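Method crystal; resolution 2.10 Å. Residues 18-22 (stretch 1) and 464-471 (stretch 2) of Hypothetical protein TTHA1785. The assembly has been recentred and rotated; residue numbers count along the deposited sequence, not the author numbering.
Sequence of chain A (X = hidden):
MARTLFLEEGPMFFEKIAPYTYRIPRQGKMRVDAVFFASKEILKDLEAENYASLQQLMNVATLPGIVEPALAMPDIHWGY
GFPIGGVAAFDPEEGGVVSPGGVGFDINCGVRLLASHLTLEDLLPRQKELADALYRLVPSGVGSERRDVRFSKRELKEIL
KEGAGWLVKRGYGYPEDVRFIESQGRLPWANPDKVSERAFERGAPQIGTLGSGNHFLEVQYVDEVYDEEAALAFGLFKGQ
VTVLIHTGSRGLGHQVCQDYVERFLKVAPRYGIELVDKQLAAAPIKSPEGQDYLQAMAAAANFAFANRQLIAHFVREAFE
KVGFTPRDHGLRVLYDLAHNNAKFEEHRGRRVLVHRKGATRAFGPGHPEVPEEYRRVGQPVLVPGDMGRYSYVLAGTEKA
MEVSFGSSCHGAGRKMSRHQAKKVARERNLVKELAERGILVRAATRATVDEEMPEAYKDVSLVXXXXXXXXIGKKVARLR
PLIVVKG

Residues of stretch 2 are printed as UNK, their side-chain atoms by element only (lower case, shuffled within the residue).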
# COMPACT_ATOMS: atom_id res chain seq x y z
N ALA A 18 -19.64 -10.21 -14.64
CA ALA A 18 -18.50 -10.94 -15.18
C ALA A 18 -17.97 -11.87 -14.11
O ALA A 18 -18.36 -11.77 -12.96
CB ALA A 18 -17.41 -9.96 -15.58
N PRO A 19 -17.08 -12.79 -14.48
CA PRO A 19 -16.57 -13.69 -13.44
C PRO A 19 -16.02 -12.85 -12.29
O PRO A 19 -15.38 -11.82 -12.51
CB PRO A 19 -15.50 -14.48 -14.18
CG PRO A 19 -16.07 -14.59 -15.55
CD PRO A 19 -16.60 -13.19 -15.81
N TYR A 20 -16.28 -13.29 -11.06
CA TYR A 20 -15.83 -12.60 -9.86
C TYR A 20 -16.11 -11.08 -9.82
O TYR A 20 -15.50 -10.37 -9.03
CB TYR A 20 -14.32 -12.83 -9.65
CG TYR A 20 -13.94 -14.29 -9.65
CD1 TYR A 20 -13.84 -15.00 -10.84
CD2 TYR A 20 -13.71 -14.96 -8.45
CE1 TYR A 20 -13.52 -16.35 -10.85
CE2 TYR A 20 -13.39 -16.32 -8.44
CZ TYR A 20 -13.30 -17.01 -9.64
OH TYR A 20 -12.99 -18.35 -9.64
N THR A 21 -17.04 -10.61 -10.64
CA THR A 21 -17.36 -9.19 -10.71
C THR A 21 -18.86 -8.89 -10.52
O THR A 21 -19.71 -9.39 -11.28
CB THR A 21 -16.89 -8.62 -12.06
OG1 THR A 21 -15.52 -8.99 -12.27
CG2 THR A 21 -17.02 -7.10 -12.09
N TYR A 22 -19.19 -8.08 -9.51
CA TYR A 22 -20.58 -7.71 -9.19
C TYR A 22 -20.85 -6.21 -9.22
O TYR A 22 -20.01 -5.39 -8.84
CB TYR A 22 -20.97 -8.27 -7.83
CG TYR A 22 -20.76 -9.76 -7.73
CD1 TYR A 22 -21.64 -10.65 -8.36
CD2 TYR A 22 -19.65 -10.29 -7.07
CE1 TYR A 22 -21.41 -12.04 -8.33
CE2 TYR A 22 -19.41 -11.67 -7.03
CZ TYR A 22 -20.30 -12.53 -7.66
OH TYR A 22 -20.06 -13.89 -7.63
N UNK A 464 -6.61 -13.39 -3.54
CA UNK A 464 -5.79 -13.48 -4.75
C UNK A 464 -6.53 -14.25 -5.85
O UNK A 464 -6.41 -13.92 -7.03
c UNK A 464 -3.68 -14.41 -5.78
c UNK A 464 -4.43 -14.18 -4.47
c UNK A 464 -3.58 -13.31 -3.54
N UNK A 465 -7.28 -15.26 -5.45
CA UNK A 465 -8.06 -16.08 -6.37
C UNK A 465 -9.11 -15.21 -7.07
O UNK A 465 -9.29 -15.27 -8.30
o UNK A 465 -11.60 -18.66 -5.21
o UNK A 465 -10.06 -20.24 -5.28
c UNK A 465 -10.48 -19.09 -5.58
c UNK A 465 -9.59 -18.17 -6.43
c UNK A 465 -8.76 -17.20 -5.59
N UNK A 466 -9.81 -14.41 -6.29
CA UNK A 466 -10.84 -13.54 -6.86
C UNK A 466 -10.19 -12.51 -7.77
O UNK A 466 -10.67 -12.24 -8.87
c UNK A 466 -11.60 -12.86 -5.77
N UNK A 467 -9.10 -11.93 -7.29
CA UNK A 467 -8.40 -10.92 -8.08
C UNK A 467 -7.95 -11.48 -9.42
O UNK A 467 -8.19 -10.86 -10.46
c UNK A 467 -7.64 -9.25 -6.38
c UNK A 467 -7.18 -10.37 -7.31
c UNK A 467 -6.13 -9.86 -8.27
N UNK A 468 -7.30 -12.64 -9.42
CA UNK A 468 -6.86 -13.20 -10.69
C UNK A 468 -8.08 -13.58 -11.53
O UNK A 468 -8.10 -13.37 -12.74
c UNK A 468 -5.44 -14.98 -11.81
c UNK A 468 -4.26 -15.94 -11.67
o UNK A 468 -3.20 -15.66 -12.30
c UNK A 468 -5.95 -14.42 -10.48
o UNK A 468 -4.40 -16.95 -10.95
N UNK A 469 -9.10 -14.13 -10.88
CA UNK A 469 -10.30 -14.51 -11.60
C UNK A 469 -10.99 -13.32 -12.26
O UNK A 469 -11.50 -13.43 -13.38
N UNK A 470 -11.02 -12.18 -11.57
CA UNK A 470 -11.65 -10.99 -12.12
C UNK A 470 -10.78 -10.36 -13.19
O UNK A 470 -11.20 -9.44 -13.87
c UNK A 470 -11.94 -9.97 -10.98
N UNK A 471 -9.56 -10.85 -13.35
CA UNK A 471 -8.67 -10.32 -14.37
C UNK A 471 -7.92 -9.05 -13.98
O UNK A 471 -7.33 -8.39 -14.84
O HOH W 1 -13.93 -11.24 -15.04
O HOH W 2 -13.80 -8.23 -14.23

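Position 464 lies in a helix that begins earlier in the chain. Its side chain has three carbons, one bonded to CA and carrying the other two, and it is out of reach of stretch 1. A fork at the first carbon, with both branches carbon, identifies Val-464, buried and in the t rotamer.

Position 465 carries three carbons in a row, the third bearing two oxygens: a carboxylate on a two-carbon spacer, hence Glu-465. Its CA-to-CB bond points sideways, but the end of the side chain comes nearer to stretch 1, with OE1 4.4 Å from Tyr-20 CE2. This is no more than a loose contact, and OE1 finds its hydrogen bond elsewhere in the structure.

At position 466 a single carbon follows CA, so the residue is Ala-466. Its CB lies 4.0 Å from Tyr-20 CD2, and its CA approaches that same CD2 to 3.6 Å; so short a side chain lets the aromatic ring come down close to the helix backbone.

Position 467 again shows three carbons, forked at the first, but here CA-to-CB points away from stretch 1. This is Val-467, buried without touching the tyrosine.

Position 468 has an unbranched run of three carbons ending in two oxygens. It is Glu-468, exposed, directed sideways and free of contact with stretch 1; its OE2 is hydrogen-bonded elsewhere in the structure.

Position 469 has no side-chain atoms, and the Tyr-20 ring occupies the space beside its backbone. An ideal CB would point toward stretch 1 and lie 2.5 Å from Tyr-20 CE1, a clash, so the site fits Gly-469. Its CA sits over one face of the ring, 4.0 Å from the centroid of Tyr-20 and 26° off the normal, in a CH-pi contact.

One carbon beyond CA at position 470 gives Ala-470. Its CB packs 4.0 Å from Tyr-20 CB and 3.9 Å from Thr-21 OG1, while its CA lies 3.8 Å from Pro-19 O.

Position 471 also lacks side-chain atoms, but for a different reason. Nothing of stretch 1 is near; instead phi is 82°, and a CB would be jammed against the preceding carbonyl oxygen. Gly-471 thus leaves the helix in a Schellman motif, its N bonding to Glu-468 O at 3.0 Å.

The contact works by laying one aromatic side chain against a helix surface of small residues. A type II turn from Ala-18 to Thr-21, closed by Thr-21 N to Ala-18 O at 2.9 Å, presents Tyr-20, whose CA-to-CB bond points toward the helix. No direct hydrogen bond joins the stretches; water supplies the polar links. Water 2 donates to Thr-21 OG1 at 2.7 Å and to Ala-470 O at 2.9 Å, whereas water 1 donates to Pro-19 O at 3.0 Å and, weakly, to Ala-470 O at 3.5 Å. Packing and these bridges together join the turn to the helix.

Stretch 2, residues 464-471: VEAVEGAG
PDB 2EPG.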